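Putative glycyl-glycine endopeptidase lytM (Ruminococcus gnavus, PDB 3NYY) is probably a zinc-dependent metalloendopeptidase of the M23 family, related to the lysostaphin-type enzymes that cut peptide cross-bridges of bacterial cell walls. Local coordinates at residues 102-110 / 129-140. Residues are numbered along the deposited sequence; the frame is centred on the assembly and turned at random. Where two conformers were deposited one is given.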
ATOM      1  N   ASP A 102       7.090  13.460  21.126  1.00 48.89           N
ATOM      2  CA  ASP A 102       6.135  12.343  21.277  1.00 49.95           C
ATOM      3  C   ASP A 102       4.916  12.588  20.368  1.00 48.58           C
ATOM      4  O   ASP A 102       3.807  12.855  20.854  1.00 50.12           O
ATOM      5  CB  ASP A 102       5.696  12.188  22.749  1.00 50.20           C
ATOM      6  N   THR A 103       5.129  12.502  19.052  1.00 45.23           N
ATOM      7  CA  THR A 103       4.092  12.806  18.067  1.00 41.63           C
ATOM      8  C   THR A 103       4.031  11.674  17.027  1.00 39.37           C
ATOM      9  O   THR A 103       5.015  10.955  16.800  1.00 37.84           O
ATOM     10  CB  THR A 103       4.312  14.218  17.385  1.00 41.63           C
ATOM     11  OG1 THR A 103       3.055  14.765  16.967  1.00 45.38           O
ATOM     12  CG2 THR A 103       5.220  14.149  16.179  1.00 41.79           C
ATOM     13  N   GLU A 104       2.853  11.496  16.430  1.00 33.41           N
ATOM     14  CA  GLU A 104       2.662  10.493  15.385  1.00 31.74           C
ATOM     15  C   GLU A 104       3.638  10.676  14.212  1.00 26.57           C
ATOM     16  O   GLU A 104       3.685  11.749  13.628  1.00 23.58           O
ATOM     17  CB  GLU A 104       1.226  10.595  14.838  1.00 34.99           C
ATOM     18  CG  GLU A 104       0.875   9.526  13.798  1.00 37.68           C
ATOM     19  CD  GLU A 104       0.999   8.155  14.386  1.00 45.07           C
ATOM     20  OE1 GLU A 104       0.138   7.780  15.211  1.00 41.84           O
ATOM     21  OE2 GLU A 104       1.988   7.471  14.056  1.00 44.32           O
ATOM     22  N   ASP A 105       4.385   9.629  13.856  1.00 23.46           N
ATOM     23  CA  ASP A 105       5.214   9.688  12.647  1.00 21.37           C
ATOM     24  C   ASP A 105       5.053   8.465  11.749  1.00 20.49           C
ATOM     25  O   ASP A 105       5.903   8.205  10.886  1.00 19.75           O
ATOM     26  CB  ASP A 105       6.693   9.918  13.012  1.00 22.56           C
ATOM     27  CG  ASP A 105       7.315   8.742  13.806  1.00 22.86           C
ATOM     28  OD1 ASP A 105       6.596   7.757  14.078  1.00 26.31           O
ATOM     29  OD2 ASP A 105       8.536   8.823  14.164  1.00 26.37           O
ATOM     30  N   LYS A 106       3.949   7.741  11.910  1.00 20.80           N
ATOM     31  CA  LYS A 106       3.765   6.476  11.188  1.00 20.32           C
ATOM     32  C   LYS A 106       3.335   6.736   9.743  1.00 18.31           C
ATOM     33  O   LYS A 106       2.594   7.672   9.447  1.00 20.84           O
ATOM     34  CB  LYS A 106       2.756   5.545  11.874  1.00 24.88           C
ATOM     35  CG  LYS A 106       3.316   4.938  13.165  1.00 27.60           C
ATOM     36  CD  LYS A 106       2.191   4.344  14.063  1.00 41.58           C
ATOM     37  CE  LYS A 106       2.634   4.199  15.536  1.00 48.68           C
ATOM     38  NZ  LYS A 106       2.945   5.510  16.224  1.00 47.24           N
ATOM     39  N   ILE A 107       3.905   5.920   8.863  1.00 18.30           N
ATOM     40  CA  ILE A 107       3.535   5.903   7.456  0.50 16.17           C
ATOM     41  C   ILE A 107       3.396   4.446   7.022  1.00 17.40           C
ATOM     42  O   ILE A 107       3.849   3.520   7.710  1.00 18.89           O
ATOM     43  CB  ILE A 107       4.552   6.655   6.541  0.50 15.34           C
ATOM     44  CG1 ILE A 107       6.013   6.266   6.821  0.50 19.84           C
ATOM     45  CG2 ILE A 107       4.406   8.184   6.710  0.50 11.42           C
ATOM     46  CD1 ILE A 107       6.417   4.855   6.419  0.50 24.30           C
ATOM     47  N   SER A 108       2.781   4.245   5.872  1.00 16.19           N
ATOM     48  CA  SER A 108       2.554   2.904   5.329  0.50 14.83           C
ATOM     49  C   SER A 108       2.751   2.984   3.837  1.00 13.58           C
ATOM     50  O   SER A 108       2.438   4.013   3.240  1.00 14.09           O
ATOM     51  CB  SER A 108       1.120   2.443   5.590  0.50 16.07           C
ATOM     52  OG  SER A 108       0.828   2.355   6.964  0.50 20.28           O
ATOM     53  N   TYR A 109       3.292   1.912   3.249  1.00 12.60           N
ATOM     54  CA  TYR A 109       3.513   1.854   1.816  1.00 11.83           C
ATOM     55  C   TYR A 109       3.691   0.417   1.377  1.00 14.03           C
ATOM     56  O   TYR A 109       4.148  -0.438   2.162  1.00 13.87           O
ATOM     57  CB  TYR A 109       4.706   2.702   1.392  1.00 11.75           C
ATOM     58  CG  TYR A 109       6.061   2.257   1.913  1.00 11.47           C
ATOM     59  CD1 TYR A 109       6.463   2.563   3.192  1.00 12.95           C
ATOM     60  CD2 TYR A 109       6.948   1.564   1.082  1.00 13.14           C
ATOM     61  CE1 TYR A 109       7.738   2.164   3.668  1.00 17.83           C
ATOM     62  CE2 TYR A 109       8.190   1.167   1.549  1.00 17.13           C
ATOM     63  CZ  TYR A 109       8.578   1.486   2.811  1.00 18.91           C
ATOM     64  OH  TYR A 109       9.831   1.057   3.224  1.00 19.86           O
ATOM     65  N   VAL A 110       3.334   0.171   0.118  1.00 11.95           N
ATOM     66  CA  VAL A 110       3.426  -1.146  -0.501  1.00 10.68           C
ATOM     67  C   VAL A 110       4.112  -1.030  -1.855  1.00 11.91           C
ATOM     68  O   VAL A 110       4.299   0.068  -2.390  1.00 12.30           O
ATOM     69  CB  VAL A 110       2.040  -1.812  -0.691  1.00 12.14           C
ATOM     70  CG1 VAL A 110       1.341  -2.083   0.647  1.00 10.74           C
ATOM     71  CG2 VAL A 110       1.157  -0.989  -1.620  1.00 11.88           C
ATOM     72  N   ASP A 129       3.791   5.173  -3.282  1.00 10.96           N
ATOM     73  CA  ASP A 129       2.957   6.093  -2.498  1.00 11.20           C
ATOM     74  C   ASP A 129       3.114   5.843  -1.019  1.00 13.27           C
ATOM     75  O   ASP A 129       2.774   4.778  -0.515  1.00 14.05           O
ATOM     76  CB  ASP A 129       1.512   5.985  -2.952  1.00 13.44           C
ATOM     77  CG  ASP A 129       1.339   6.431  -4.394  1.00 17.61           C
ATOM     78  OD1 ASP A 129       1.991   7.411  -4.768  1.00 15.69           O
ATOM     79  OD2 ASP A 129       0.648   5.753  -5.170  1.00 22.09           O
ATOM     80  N   ILE A 130       3.692   6.810  -0.325  1.00 11.14           N
ATOM     81  CA  ILE A 130       3.957   6.696   1.088  1.00  9.90           C
ATOM     82  C   ILE A 130       2.813   7.433   1.831  1.00 11.58           C
ATOM     83  O   ILE A 130       2.711   8.687   1.819  1.00 12.75           O
ATOM     84  CB  ILE A 130       5.301   7.225   1.425  1.00 11.11           C
ATOM     85  CG1 ILE A 130       6.395   6.418   0.718  1.00 12.60           C
ATOM     86  CG2 ILE A 130       5.508   7.163   2.940  1.00 13.73           C
ATOM     87  CD1 ILE A 130       7.762   7.087   0.778  1.00 14.30           C
HETATM   88  N   MSE A 131       1.961   6.637   2.475  1.00 13.56           N
HETATM   89  CA  MSE A 131       0.708   7.108   3.039  1.00 13.81           C
HETATM   90  C   MSE A 131       0.839   7.603   4.442  1.00 13.73           C
HETATM   91  O   MSE A 131       1.466   6.961   5.290  1.00 15.16           O
HETATM   92  CB  MSE A 131      -0.389   6.032   2.969  1.00 15.05           C
HETATM   93  CG  MSE A 131      -0.521   5.316   1.603  1.00 16.93           C
HETATM   94 SE   MSE A 131      -1.085   6.404   0.150  0.75 14.31          SE
HETATM   95  CE  MSE A 131      -1.547   5.036  -1.176  1.00 26.97           C
ATOM     96  N   ALA A 132       0.271   8.792   4.691  1.00 14.22           N
ATOM     97  CA  ALA A 132       0.205   9.331   6.059  1.00 14.66           C
ATOM     98  C   ALA A 132      -0.788   8.514   6.957  1.00 18.48           C
ATOM     99  O   ALA A 132      -1.936   8.299   6.567  1.00 22.85           O
ATOM    100  CB  ALA A 132      -0.278  10.786   6.029  1.00 13.15           C
ATOM    101  N   GLU A 133      -0.331   8.148   8.162  1.00 18.12           N
ATOM    102  CA  GLU A 133      -1.171   7.622   9.243  1.00 22.92           C
ATOM    103  C   GLU A 133      -2.118   8.736   9.735  1.00 23.39           C
ATOM    104  O   GLU A 133      -3.329   8.558   9.785  1.00 25.76           O
ATOM    105  CB  GLU A 133      -0.290   7.165  10.418  1.00 24.28           C
ATOM    106  CG  GLU A 133      -1.078   6.586  11.640  1.00 33.12           C
ATOM    107  CD  GLU A 133      -1.500   5.131  11.469  1.00 39.75           C
ATOM    108  OE1 GLU A 133      -1.069   4.447  10.507  1.00 35.16           O
ATOM    109  OE2 GLU A 133      -2.281   4.665  12.321  1.00 38.51           O
ATOM    110  N   LYS A 134      -1.546   9.886  10.086  1.00 22.37           N
ATOM    111  CA  LYS A 134      -2.327  11.100  10.406  1.00 21.27           C
ATOM    112  C   LYS A 134      -2.646  11.800   9.066  1.00 22.15           C
ATOM    113  O   LYS A 134      -1.752  12.409   8.488  1.00 19.01           O
ATOM    114  CB  LYS A 134      -1.510  11.993  11.351  1.00 24.50           C
ATOM    115  CG  LYS A 134      -2.183  13.249  11.841  1.00 27.60           C
ATOM    116  CD  LYS A 134      -1.326  13.989  12.864  1.00 33.12           C
ATOM    117  CE  LYS A 134      -1.933  15.321  13.263  1.00 45.16           C
ATOM    118  NZ  LYS A 134      -3.303  15.198  13.839  1.00 52.10           N
ATOM    119  N   ASN A 135      -3.886  11.699   8.582  1.00 22.16           N
ATOM    120  CA  ASN A 135      -4.262  12.138   7.223  1.00 24.42           C
ATOM    121  C   ASN A 135      -4.528  13.637   7.216  1.00 24.41           C
ATOM    122  O   ASN A 135      -5.655  14.097   7.026  1.00 25.07           O
ATOM    123  CB  ASN A 135      -5.455  11.295   6.692  1.00 22.56           C
ATOM    124  CG  ASN A 135      -5.893  11.658   5.290  1.00 27.66           C
ATOM    125  OD1 ASN A 135      -5.176  12.305   4.537  1.00 26.08           O
ATOM    126  ND2 ASN A 135      -7.116  11.212   4.919  1.00 30.55           N
ATOM    127  N   THR A 136      -3.455  14.396   7.441  1.00 19.81           N
ATOM    128  CA  THR A 136      -3.546  15.844   7.473  0.50 22.35           C
ATOM    129  C   THR A 136      -2.349  16.422   6.736  1.00 19.83           C
ATOM    130  O   THR A 136      -1.227  15.974   6.938  1.00 17.58           O
ATOM    131  CB  THR A 136      -3.655  16.380   8.921  0.50 25.32           C
ATOM    132  OG1 THR A 136      -3.676  17.817   8.917  0.50 31.40           O
ATOM    133  CG2 THR A 136      -2.509  15.908   9.760  0.50 25.84           C
ATOM    134  N   PRO A 137      -2.600  17.404   5.857  1.00 17.22           N
ATOM    135  CA  PRO A 137      -1.502  18.008   5.131  1.00 15.20           C
ATOM    136  C   PRO A 137      -0.655  18.988   5.941  1.00 17.79           C
ATOM    137  O   PRO A 137      -1.113  19.518   6.944  1.00 19.33           O
ATOM    138  CB  PRO A 137      -2.214  18.737   3.995  1.00 16.80           C
ATOM    139  CG  PRO A 137      -3.447  19.191   4.569  1.00 19.94           C
ATOM    140  CD  PRO A 137      -3.880  18.083   5.531  1.00 16.28           C
ATOM    141  N   GLY A 138       0.578  19.198   5.522  1.00 16.56           N
ATOM    142  CA  GLY A 138       1.432  20.175   6.194  1.00 16.48           C
ATOM    143  C   GLY A 138       1.986  19.747   7.538  1.00 18.19           C
ATOM    144  O   GLY A 138       2.370  20.606   8.347  1.00 22.00           O
ATOM    145  N   TYR A 139       2.005  18.449   7.794  1.00 14.92           N
ATOM    146  CA  TYR A 139       2.406  17.884   9.076  1.00 16.60           C
ATOM    147  C   TYR A 139       3.673  17.019   9.003  1.00 17.17           C
ATOM    148  O   TYR A 139       4.617  17.261   9.744  1.00 18.13           O
ATOM    149  CB  TYR A 139       1.254  17.091   9.688  1.00 16.85           C
ATOM    150  CG  TYR A 139       1.626  16.346  10.934  1.00 19.22           C
ATOM    151  CD1 TYR A 139       1.749  16.996  12.162  1.00 20.74           C
ATOM    152  CD2 TYR A 139       1.840  14.992  10.894  1.00 16.86           C
ATOM    153  CE1 TYR A 139       2.104  16.294  13.317  1.00 25.17           C
ATOM    154  CE2 TYR A 139       2.218  14.278  12.014  1.00 21.91           C
ATOM    155  CZ  TYR A 139       2.325  14.937  13.238  1.00 21.22           C
ATOM    156  OH  TYR A 139       2.683  14.190  14.337  1.00 25.05           O
ATOM    157  N   TYR A 140       3.684  16.026   8.114  1.00 14.46           N
ATOM    158  CA  TYR A 140       4.871  15.209   7.891  1.00 12.75           C
ATOM    159  C   TYR A 140       5.886  15.960   7.041  1.00 13.12           C
ATOM    160  O   TYR A 140       5.599  16.322   5.896  1.00 13.51           O
ATOM    161  CB  TYR A 140       4.536  13.899   7.157  1.00 11.78           C
ATOM    162  CG  TYR A 140       3.754  12.885   7.910  1.00 14.49           C
ATOM    163  CD1 TYR A 140       2.361  12.966   7.951  1.00 17.74           C
ATOM    164  CD2 TYR A 140       4.400  11.873   8.590  1.00 14.73           C
ATOM    165  CE1 TYR A 140       1.623  12.021   8.646  1.00 19.87           C
ATOM    166  CE2 TYR A 140       3.668  10.919   9.296  1.00 13.27           C
ATOM    167  CZ  TYR A 140       2.301  11.006   9.312  1.00 15.73           C
ATOM    168  OH  TYR A 140       1.611  10.021  10.027  1.00 19.18           O
TER
HETATM  169  O   HOH W   1      -0.129   4.909   7.446  1.00 31.62           O
HETATM  170  O   HOH W   2       1.727   2.377  -1.146  1.00 14.27           O
HETATM  171  O   HOH W   3       3.161   2.251  -3.745  1.00 15.34           O
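Tyr139 meets the loop part of segment 102-110, at Thr103 and Glu104, with the edge of its ring: Thr103 OG1 and Glu104 O both lie near the ring plane, while the CD of Lys134 covers one face. Its hydroxyl relays one bond to the next, accepting from Thr103 OG1 at 2.7 Å from Tyr139 OH and donating to Glu104 O, on a lone pair in the carbonyl plane. With CG anti to the backbone N (chi1 173°), the ring reaches across to that loop. A phenylalanine in place of this tyrosine would probably leave Glu104 O and the Thr103 hydroxyl without this shared partner.

The neighbouring ring of Tyr140 has Tyr139 CE2 over one face and the Asp105 carbonyl carbon at its edge, and Ile107 CG2 touches its CE2 at 3.8 Å. Tyr140 OH takes a bond from Lys134 N, nearly straight at 174°, and makes a weak one to Lys106 O. Lys106 O also accepts from Glu133 N at 3.2 Å, with the donor above the carbonyl plane.

Glu133 lays its CG against the Glu104 carboxylate, 3.8 Å from CD; its own OE2 turns to Arg239 of the second subunit. Glu104 OE2 is held by both Lys106 N and Lys106 NZ, the latter a salt bridge.

Further along, Ser108 and Met131 (a selenomethionine) form a hydrogen-bonded antiparallel pair, Met131 N to Ser108 O being 2.8 Å. Ile107 CB packs on Ile130 CG2. One water accepts from Val110 N and donates to Asp129 O; another donates to Val110 O and accepts from Asp129 N.

Within this chain, short strand 107-108 thus edges the antiparallel sheet characteristic of M23 peptidases, beside strand 128-132, whose Asp129 bonds His218, consistent with the family's zinc-site Asp and HxH motif.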